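Local coordinates for E3 SUMO-protein ligase SIZ1 (Saccharomyces cerevisiae, PDB 3I2D), which acts as a SUMO E3 ligase that promotes attachment of SUMO to septins and PCNA, its SP-RING zinc finger mediating interaction with UBC9, at residues P72-Q77 and R118-S123; Y256-Y261 and Q314-N319; E321-E324 and K330-A333. One frame throughout, in Å; residues are numbered along the deposited sequence.

Interaction 1 (P72-Q77 and R118-S123); sequences PFYKIQ and RLYLFS
Y74 lays its ring across the ends of two aromatic side chains, Y120 and F122, which reach toward it from alternate residues of the strand 118-123. Toward Y120 the meeting is T-shaped: the edge of Y120 points at the face of Y74, with ring centroids 5.8 Å apart and planes at 78°, and Y74 CD2 lies 4.1 Å from Y120 CE2. F122 comes from the opposite direction, and the two rings meet obliquely near the hydroxyl end of Y74, where F122 CZ is 3.8 Å from Y74 CE1 and F122 CE2 is 3.6 Å from Y74 OH; both Y74 atoms lie near the plane of the F122 ring, at its edge. I76 adds its CD1, 4.3 Å from F122 CZ, as an aliphatic fringe. In Y74 the CG sits between the backbone N and the carbonyl carbon (chi1 59°), which turns the ring toward strand 118-123. The two strand segments run almost perpendicular, at 87°, and their axes pass 9.3 Å apart, a distance that large aromatic side chains reaching from both strands can bridge. M204, on the intervening strand 195-204, touches both tyrosines, while the F68 ring meets F122. Were Y74 replaced by alanine, the edge of Y120 would probably lose the face it meets, and a gap would be likely to open beside F122. With no hydrogen bond between the segments, this aromatic cluster in the PINIT domain rests on ring shape and dispersion.

Interaction 2 (Y256-Y261 and Q314-N319); sequences YTRMKY and QNCQKN
Neither segment forms a helix or strand here, and the two loops keep their backbones apart, the nearest pair of CA atoms, those of R258 and K318, being 8.2 Å from each other. R258 spans the gap. Its CG is anti to the backbone N (chi1 172°) and the chain bends at the next bond, which carries the guanidinium group across to the backbone that follows helix 307-313. There its two terminal nitrogens address successive carbonyls: NH2 is 3.0 Å from C316 O and NH1 is 3.1 Å from Q317 O, both weak hydrogen bonds, with N-H...O angles of 132° and 126°. C316 O lies at the edge of the flat group, near its plane, whereas Q317 O approaches it obliquely. K318 places its CA over one face, 3.8 Å from R258 NH2, and C316 CB lies 3.9 Å from the same nitrogen. Arginine suits the place because it is long and carries several N-H groups in one plane, enough to serve two neighbouring carbonyls. The R258 side chain also touches L250 and L313, and C316 packs on L250 too. Bent bonds of this kind are individually modest; the cation is probably steadied by the pair of carbonyl dipoles together, tying two surface loops of the SP-RING region through main-chain oxygens whose presence does not depend on side-chain identity.

Interaction 3 (E321-E324 and K330-A333); sequences EQVE and KWTA
E324 and T332 form the hydrogen-bonded pair at the heart of this contact. E324 N donates to T332 O over 2.9 Å in a nearly straight bond, 177° at the hydrogen, and T332 N returns a more bent one to E324 O, 3.1 Å long. The same E324 O also receives a CA-H...O contact from W331 CA, 3.2 Å away. One residue along, V323 and A333 make the antiparallel non-hydrogen-bonded pair, their CA atoms 4.5 Å apart. With chi1 at 180°, V323 CG1 points opposite the backbone N and reaches W331, packing against CB and the CE3 corner of the indole, which it meets obliquely. On the other face of the sheet T332 OG1 lies alongside the root of the glutamate, 3.7 Å from E324 CB, while the carboxylate leads off elsewhere. The residue types follow: branched valine and broad tryptophan cover apolar surface, alanine, on the same face as valine, adds little bulk there, and threonine and glutamate occupy the more exposed face. Farther out, I312 of helix 307-313 touches both V323 and W331, and L250 touches V323. The V323 backbone also bonds to M248 of strand 245-249, and the Q322 backbone to I334. The result is a beta hairpin whose first strand, 322-326, is the middle one of a three-stranded antiparallel sheet with one face packed on a helix.

How the interactions relate
Followed from the N terminus, the three contacts come in series; none nests in or crosses another. Interaction 1 closes a span of 40 residues and joins two non-adjacent strands of one sheet in the PINIT domain. Interaction 2 closes 52 residues, bringing a loop ahead of strand 262-265 to the one leaving helix 307-313. Interaction 3 closes a short turn within the C-terminal hairpin. Interaction 1 stands apart, its centre about 36 Å from that of interaction 2 and about 44 Å from that of interaction 3. The latter two are neighbours: C316 SG packs on A333 CB, and C316 CB on the W331 ring, so the loop after helix 307-313 packs directly on the hairpin.

Interaction 1 (P72-Q77 and R118-S123)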
loop_
_atom_site.group_PDB
_atom_site.type_symbol
_atom_site.label_atom_id
_atom_site.label_comp_id
_atom_site.label_asym_id
_atom_site.label_seq_id
_atom_site.Cartn_x
_atom_site.Cartn_y
_atom_site.Cartn_z
ATOM N N PRO A 72 0.131 2.682 -2.002
ATOM C CA PRO A 72 -0.338 4.041 -1.739
ATOM C C PRO A 72 0.147 4.555 -0.385
ATOM O O PRO A 72 -0.127 5.704 -0.031
ATOM C CB PRO A 72 -1.854 3.893 -1.795
ATOM C CG PRO A 72 -2.063 2.504 -1.270
ATOM C CD PRO A 72 -0.985 1.722 -1.981
ATOM N N PHE A 73 0.881 3.720 0.358
ATOM C CA PHE A 73 1.382 4.107 1.683
ATOM C C PHE A 73 2.746 4.784 1.731
ATOM O O PHE A 73 3.185 5.241 2.783
ATOM C CB PHE A 73 1.352 2.911 2.641
ATOM C CG PHE A 73 -0.030 2.485 2.997
ATOM C CD1 PHE A 73 -0.556 1.290 2.511
ATOM C CD2 PHE A 73 -0.843 3.318 3.757
ATOM C CE1 PHE A 73 -1.866 0.934 2.770
ATOM C CE2 PHE A 73 -2.162 2.971 4.024
ATOM C CZ PHE A 73 -2.676 1.776 3.531
ATOM N N TYR A 74 3.429 4.827 0.600
ATOM C CA TYR A 74 4.694 5.526 0.541
ATOM C C TYR A 74 4.913 5.946 -0.904
ATOM O O TYR A 74 4.420 5.304 -1.832
ATOM C CB TYR A 74 5.830 4.667 1.099
ATOM C CG TYR A 74 6.070 3.340 0.420
ATOM C CD1 TYR A 74 6.565 3.280 -0.887
ATOM C CD2 TYR A 74 5.871 2.141 1.107
ATOM C CE1 TYR A 74 6.860 2.063 -1.490
ATOM C CE2 TYR A 74 6.159 0.921 0.515
ATOM C CZ TYR A 74 6.652 0.888 -0.786
ATOM O OH TYR A 74 6.910 -0.320 -1.393
ATOM N N LYS A 75 5.613 7.052 -1.096
ATOM C CA LYS A 75 5.843 7.568 -2.430
ATOM C C LYS A 75 7.330 7.800 -2.633
ATOM O O LYS A 75 7.963 8.530 -1.861
ATOM C CB LYS A 75 5.066 8.879 -2.590
ATOM C CG LYS A 75 4.814 9.335 -4.015
ATOM C CD LYS A 75 3.823 10.500 -4.037
ATOM C CE LYS A 75 2.515 10.116 -3.329
ATOM N NZ LYS A 75 1.453 11.173 -3.352
ATOM N N ILE A 76 7.888 7.160 -3.658
ATOM C CA ILE A 76 9.306 7.309 -3.955
ATOM C C ILE A 76 9.512 8.737 -4.448
ATOM O O ILE A 76 8.944 9.146 -5.464
ATOM C CB ILE A 76 9.749 6.292 -5.015
ATOM C CG1 ILE A 76 9.709 4.890 -4.412
ATOM C CG2 ILE A 76 11.136 6.620 -5.505
ATOM C CD1 ILE A 76 10.069 3.791 -5.390
ATOM N N GLN A 77 10.316 9.491 -3.706
ATOM C CA GLN A 77 10.571 10.890 -4.013
ATOM C C GLN A 77 11.909 11.143 -4.680
ATOM O O GLN A 77 11.958 11.701 -5.775
ATOM C CB GLN A 77 10.504 11.696 -2.729
ATOM C CG GLN A 77 9.600 12.897 -2.765
ATOM C CD GLN A 77 9.291 13.380 -1.364
ATOM O OE1 GLN A 77 10.200 13.708 -0.595
ATOM N NE2 GLN A 77 8.007 13.412 -1.016
ATOM N N ARG A 118 11.451 8.933 4.824
ATOM C CA ARG A 118 12.325 7.856 5.268
ATOM C C ARG A 118 13.185 7.324 4.140
ATOM O O ARG A 118 12.813 7.422 2.973
ATOM C CB ARG A 118 11.484 6.726 5.855
ATOM C CG ARG A 118 10.376 7.220 6.766
ATOM C CD ARG A 118 10.456 6.570 8.120
ATOM N NE ARG A 118 11.777 6.725 8.713
ATOM C CZ ARG A 118 12.167 6.106 9.822
ATOM N NH1 ARG A 118 11.331 5.291 10.462
ATOM N NH2 ARG A 118 13.396 6.288 10.289
ATOM N N LEU A 119 14.338 6.762 4.488
ATOM C CA LEU A 119 15.255 6.211 3.493
ATOM C C LEU A 119 15.033 4.698 3.374
ATOM O O LEU A 119 15.407 3.936 4.262
ATOM C CB LEU A 119 16.691 6.483 3.915
ATOM C CG LEU A 119 17.778 6.577 2.851
ATOM C CD1 LEU A 119 18.992 5.870 3.410
ATOM C CD2 LEU A 119 17.336 5.958 1.527
ATOM N N TYR A 120 14.418 4.269 2.279
ATOM C CA TYR A 120 14.132 2.856 2.082
ATOM C C TYR A 120 15.082 2.195 1.098
ATOM O O TYR A 120 15.488 2.788 0.101
ATOM C CB TYR A 120 12.693 2.675 1.581
ATOM C CG TYR A 120 11.626 2.756 2.647
ATOM C CD1 TYR A 120 11.939 3.123 3.959
ATOM C CD2 TYR A 120 10.302 2.429 2.354
ATOM C CE1 TYR A 120 10.962 3.155 4.953
ATOM C CE2 TYR A 120 9.313 2.461 3.339
ATOM C CZ TYR A 120 9.654 2.820 4.632
ATOM O OH TYR A 120 8.687 2.833 5.608
ATOM N N LEU A 121 15.455 0.961 1.384
ATOM C CA LEU A 121 16.304 0.255 0.457
ATOM C C LEU A 121 15.394 -0.772 -0.216
ATOM O O LEU A 121 14.649 -1.494 0.456
ATOM C CB LEU A 121 17.437 -0.428 1.194
ATOM C CG LEU A 121 18.386 -1.225 0.309
ATOM C CD1 LEU A 121 18.970 -0.337 -0.784
ATOM C CD2 LEU A 121 19.467 -1.822 1.194
ATOM N N PHE A 122 15.415 -0.793 -1.544
ATOM C CA PHE A 122 14.597 -1.731 -2.305
ATOM C C PHE A 122 15.491 -2.749 -2.980
ATOM O O PHE A 122 16.681 -2.504 -3.189
ATOM C CB PHE A 122 13.788 -1.024 -3.403
ATOM C CG PHE A 122 12.652 -0.200 -2.888
ATOM C CD1 PHE A 122 12.888 1.004 -2.237
ATOM C CD2 PHE A 122 11.344 -0.631 -3.048
ATOM C CE1 PHE A 122 11.846 1.757 -1.754
ATOM C CE2 PHE A 122 10.290 0.118 -2.565
ATOM C CZ PHE A 122 10.541 1.316 -1.919
ATOM N N SER A 123 14.906 -3.883 -3.335
ATOM C CA SER A 123 15.640 -4.921 -4.012
ATOM C C SER A 123 14.713 -5.588 -4.993
ATOM O O SER A 123 13.539 -5.746 -4.722
ATOM C CB SER A 123 16.148 -5.943 -3.013
ATOM O OG SER A 123 16.820 -6.993 -3.675
#

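Interaction 2 (Y256-Y261 and Q314-N319)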
loop_
_atom_site.group_PDB
_atom_site.type_symbol
_atom_site.label_atom_id
_atom_site.label_comp_id
_atom_site.label_asym_id
_atom_site.label_seq_id
_atom_site.Cartn_x
_atom_site.Cartn_y
_atom_site.Cartn_z
ATOM N N TYR A 256 -15.993 -4.377 13.605
ATOM C CA TYR A 256 -17.077 -4.935 14.409
ATOM C C TYR A 256 -17.575 -3.829 15.339
ATOM O O TYR A 256 -18.011 -4.076 16.462
ATOM C CB TYR A 256 -16.597 -6.157 15.201
ATOM C CG TYR A 256 -16.140 -7.296 14.315
ATOM C CD1 TYR A 256 -14.817 -7.387 13.880
ATOM C CD2 TYR A 256 -17.047 -8.253 13.862
ATOM C CE1 TYR A 256 -14.405 -8.402 13.007
ATOM C CE2 TYR A 256 -16.655 -9.275 12.988
ATOM C CZ TYR A 256 -15.335 -9.344 12.560
ATOM O OH TYR A 256 -14.965 -10.332 11.662
ATOM N N THR A 257 -17.505 -2.602 14.832
ATOM C CA THR A 257 -17.920 -1.401 15.547
ATOM C C THR A 257 -18.711 -0.507 14.607
ATOM O O THR A 257 -18.674 -0.689 13.389
ATOM C CB THR A 257 -16.698 -0.609 16.023
ATOM O OG1 THR A 257 -16.006 -1.376 17.010
ATOM C CG2 THR A 257 -17.106 0.747 16.605
ATOM N N ARG A 258 -19.427 0.452 15.185
ATOM C CA ARG A 258 -20.218 1.422 14.427
ATOM C C ARG A 258 -19.323 2.008 13.337
ATOM O O ARG A 258 -18.181 2.377 13.619
ATOM C CB ARG A 258 -20.654 2.545 15.367
ATOM C CG ARG A 258 -21.331 3.746 14.723
ATOM C CD ARG A 258 -22.822 3.504 14.583
ATOM N NE ARG A 258 -23.588 4.744 14.606
ATOM C CZ ARG A 258 -24.889 4.805 14.845
ATOM N NH1 ARG A 258 -25.582 3.701 15.088
ATOM N NH2 ARG A 258 -25.499 5.975 14.837
ATOM N N MET A 259 -19.817 2.085 12.102
ATOM C CA MET A 259 -19.020 2.669 11.030
ATOM C C MET A 259 -19.062 4.183 11.172
ATOM O O MET A 259 -20.005 4.750 11.742
ATOM C CB MET A 259 -19.559 2.289 9.644
ATOM C CG MET A 259 -19.076 0.954 9.097
ATOM S SD MET A 259 -19.924 0.553 7.527
ATOM C CE MET A 259 -21.531 -0.044 8.067
ATOM N N LYS A 260 -18.037 4.831 10.634
ATOM C CA LYS A 260 -17.931 6.275 10.672
ATOM C C LYS A 260 -17.735 6.768 9.221
ATOM O O LYS A 260 -18.089 7.892 8.876
ATOM C CB LYS A 260 -16.757 6.659 11.587
ATOM C CG LYS A 260 -16.762 8.098 12.066
ATOM C CD LYS A 260 -15.588 8.418 13.028
ATOM C CE LYS A 260 -15.687 7.656 14.364
ATOM N NZ LYS A 260 -16.934 7.975 15.143
ATOM N N TYR A 261 -17.171 5.917 8.369
ATOM C CA TYR A 261 -16.962 6.259 6.957
ATOM C C TYR A 261 -17.381 5.059 6.106
ATOM O O TYR A 261 -16.528 4.294 5.654
ATOM C CB TYR A 261 -15.492 6.573 6.684
ATOM C CG TYR A 261 -14.922 7.638 7.576
ATOM C CD1 TYR A 261 -14.266 7.306 8.760
ATOM C CD2 TYR A 261 -15.051 8.984 7.245
ATOM C CE1 TYR A 261 -13.753 8.289 9.590
ATOM C CE2 TYR A 261 -14.544 9.983 8.068
ATOM C CZ TYR A 261 -13.896 9.629 9.238
ATOM O OH TYR A 261 -13.397 10.619 10.049
ATOM N N GLN A 314 -25.507 9.052 10.036
ATOM C CA GLN A 314 -25.479 10.399 10.592
ATOM C C GLN A 314 -26.856 10.814 11.088
ATOM O O GLN A 314 -27.067 11.977 11.420
ATOM C CB GLN A 314 -25.001 11.389 9.523
ATOM C CG GLN A 314 -24.006 12.415 10.026
ATOM C CD GLN A 314 -22.709 11.778 10.506
ATOM O OE1 GLN A 314 -22.710 10.949 11.418
ATOM N NE2 GLN A 314 -21.595 12.169 9.893
ATOM N N ASN A 315 -27.790 9.869 11.133
ATOM C CA ASN A 315 -29.150 10.152 11.577
ATOM C C ASN A 315 -29.766 8.972 12.304
ATOM O O ASN A 315 -30.957 8.697 12.155
ATOM C CB ASN A 315 -30.022 10.503 10.380
ATOM C CG ASN A 315 -29.770 11.893 9.874
ATOM O OD1 ASN A 315 -30.525 12.809 10.176
ATOM N ND2 ASN A 315 -28.694 12.069 9.112
ATOM N N CYS A 316 -28.953 8.287 13.100
ATOM C CA CYS A 316 -29.415 7.124 13.837
ATOM C C CYS A 316 -28.874 7.153 15.260
ATOM O O CYS A 316 -27.844 7.771 15.522
ATOM C CB CYS A 316 -28.947 5.863 13.123
ATOM S SG CYS A 316 -29.597 4.355 13.798
ATOM N N GLN A 317 -29.568 6.487 16.178
ATOM C CA GLN A 317 -29.138 6.459 17.568
ATOM C C GLN A 317 -27.797 5.760 17.721
ATOM O O GLN A 317 -27.606 4.643 17.233
ATOM C CB GLN A 317 -30.188 5.775 18.441
ATOM C CG GLN A 317 -31.527 6.484 18.437
ATOM C CD GLN A 317 -32.423 6.042 19.573
ATOM O OE1 GLN A 317 -32.072 6.188 20.748
ATOM N NE2 GLN A 317 -33.591 5.500 19.232
ATOM N N LYS A 318 -26.882 6.439 18.408
ATOM C CA LYS A 318 -25.521 5.970 18.658
ATOM C C LYS A 318 -25.397 4.498 19.072
ATOM O O LYS A 318 -24.296 3.935 19.053
ATOM C CB LYS A 318 -24.878 6.866 19.725
ATOM C CG LYS A 318 -23.415 6.577 20.029
ATOM C CD LYS A 318 -22.889 7.479 21.156
ATOM C CE LYS A 318 -22.982 8.968 20.795
ATOM N NZ LYS A 318 -22.342 9.850 21.817
ATOM N N ASN A 319 -26.518 3.875 19.427
ATOM C CA ASN A 319 -26.511 2.478 19.863
ATOM C C ASN A 319 -27.264 1.501 18.952
ATOM O O ASN A 319 -27.371 0.317 19.263
ATOM C CB ASN A 319 -27.083 2.395 21.272
ATOM C CG ASN A 319 -28.474 2.972 21.351
ATOM O OD1 ASN A 319 -28.718 4.094 20.891
ATOM N ND2 ASN A 319 -29.400 2.212 21.929
#

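Interaction 3 (E321-E324 and K330-A333)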
loop_
_atom_site.group_PDB
_atom_site.type_symbol
_atom_site.label_atom_id
_atom_site.label_comp_id
_atom_site.label_asym_id
_atom_site.label_seq_id
_atom_site.Cartn_x
_atom_site.Cartn_y
_atom_site.Cartn_z
ATOM N N GLU A 321 -27.631 -0.931 15.911
ATOM C CA GLU A 321 -26.625 -1.695 15.185
ATOM C C GLU A 321 -27.109 -2.235 13.858
ATOM O O GLU A 321 -26.321 -2.722 13.051
ATOM C CB GLU A 321 -26.091 -2.839 16.052
ATOM C CG GLU A 321 -25.214 -2.366 17.214
ATOM C CD GLU A 321 -24.615 -3.517 18.010
ATOM O OE1 GLU A 321 -23.828 -3.249 18.950
ATOM O OE2 GLU A 321 -24.932 -4.687 17.694
ATOM N N GLN A 322 -28.412 -2.160 13.632
ATOM C CA GLN A 322 -28.975 -2.613 12.372
ATOM C C GLN A 322 -30.114 -1.722 11.961
ATOM O O GLN A 322 -30.690 -1.008 12.781
ATOM C CB GLN A 322 -29.486 -4.039 12.475
ATOM C CG GLN A 322 -28.407 -5.061 12.663
ATOM C CD GLN A 322 -28.978 -6.447 12.784
ATOM O OE1 GLN A 322 -29.797 -6.720 13.669
ATOM N NE2 GLN A 322 -28.558 -7.338 11.889
ATOM N N VAL A 323 -30.440 -1.764 10.681
ATOM C CA VAL A 323 -31.530 -0.966 10.169
ATOM C C VAL A 323 -32.335 -1.814 9.193
ATOM O O VAL A 323 -31.776 -2.629 8.455
ATOM C CB VAL A 323 -31.002 0.288 9.474
ATOM C CG1 VAL A 323 -32.140 1.098 8.950
ATOM C CG2 VAL A 323 -30.210 1.120 10.456
ATOM N N GLU A 324 -33.656 -1.650 9.223
ATOM C CA GLU A 324 -34.517 -2.391 8.316
ATOM C C GLU A 324 -34.833 -1.502 7.130
ATOM O O GLU A 324 -35.270 -0.362 7.290
ATOM C CB GLU A 324 -35.811 -2.819 8.998
ATOM C CG GLU A 324 -36.687 -3.664 8.089
ATOM C CD GLU A 324 -37.374 -4.803 8.816
ATOM O OE1 GLU A 324 -36.674 -5.595 9.490
ATOM O OE2 GLU A 324 -38.614 -4.909 8.705
ATOM N N LYS A 330 -36.802 3.879 2.372
ATOM C CA LYS A 330 -36.857 4.418 3.726
ATOM C C LYS A 330 -36.288 3.354 4.659
ATOM O O LYS A 330 -36.142 2.188 4.272
ATOM C CB LYS A 330 -38.306 4.723 4.127
ATOM C CG LYS A 330 -38.708 6.200 4.075
ATOM C CD LYS A 330 -38.916 6.720 2.661
ATOM C CE LYS A 330 -39.344 8.182 2.679
ATOM N NZ LYS A 330 -39.545 8.759 1.318
ATOM N N TRP A 331 -35.972 3.755 5.884
ATOM C CA TRP A 331 -35.424 2.822 6.858
ATOM C C TRP A 331 -35.996 3.054 8.243
ATOM O O TRP A 331 -36.637 4.074 8.505
ATOM C CB TRP A 331 -33.906 2.963 6.932
ATOM C CG TRP A 331 -33.453 4.352 7.263
ATOM C CD1 TRP A 331 -33.313 5.394 6.397
ATOM C CD2 TRP A 331 -33.126 4.864 8.560
ATOM N NE1 TRP A 331 -32.917 6.527 7.070
ATOM C CE2 TRP A 331 -32.794 6.228 8.401
ATOM C CE3 TRP A 331 -33.081 4.301 9.843
ATOM C CZ2 TRP A 331 -32.425 7.042 9.477
ATOM C CZ3 TRP A 331 -32.715 5.111 10.911
ATOM C CH2 TRP A 331 -32.390 6.467 10.719
ATOM N N THR A 332 -35.747 2.095 9.127
ATOM C CA THR A 332 -36.194 2.167 10.511
ATOM C C THR A 332 -35.188 1.401 11.353
ATOM O O THR A 332 -34.858 0.250 11.044
ATOM C CB THR A 332 -37.573 1.531 10.688
ATOM O OG1 THR A 332 -37.560 0.223 10.104
ATOM C CG2 THR A 332 -38.653 2.388 10.028
ATOM N N ALA A 333 -34.698 2.045 12.410
ATOM C CA ALA A 333 -33.714 1.432 13.290
ATOM C C ALA A 333 -34.305 0.232 14.001
ATOM O O ALA A 333 -35.429 0.290 14.481
ATOM C CB ALA A 333 -33.217 2.449 14.307
#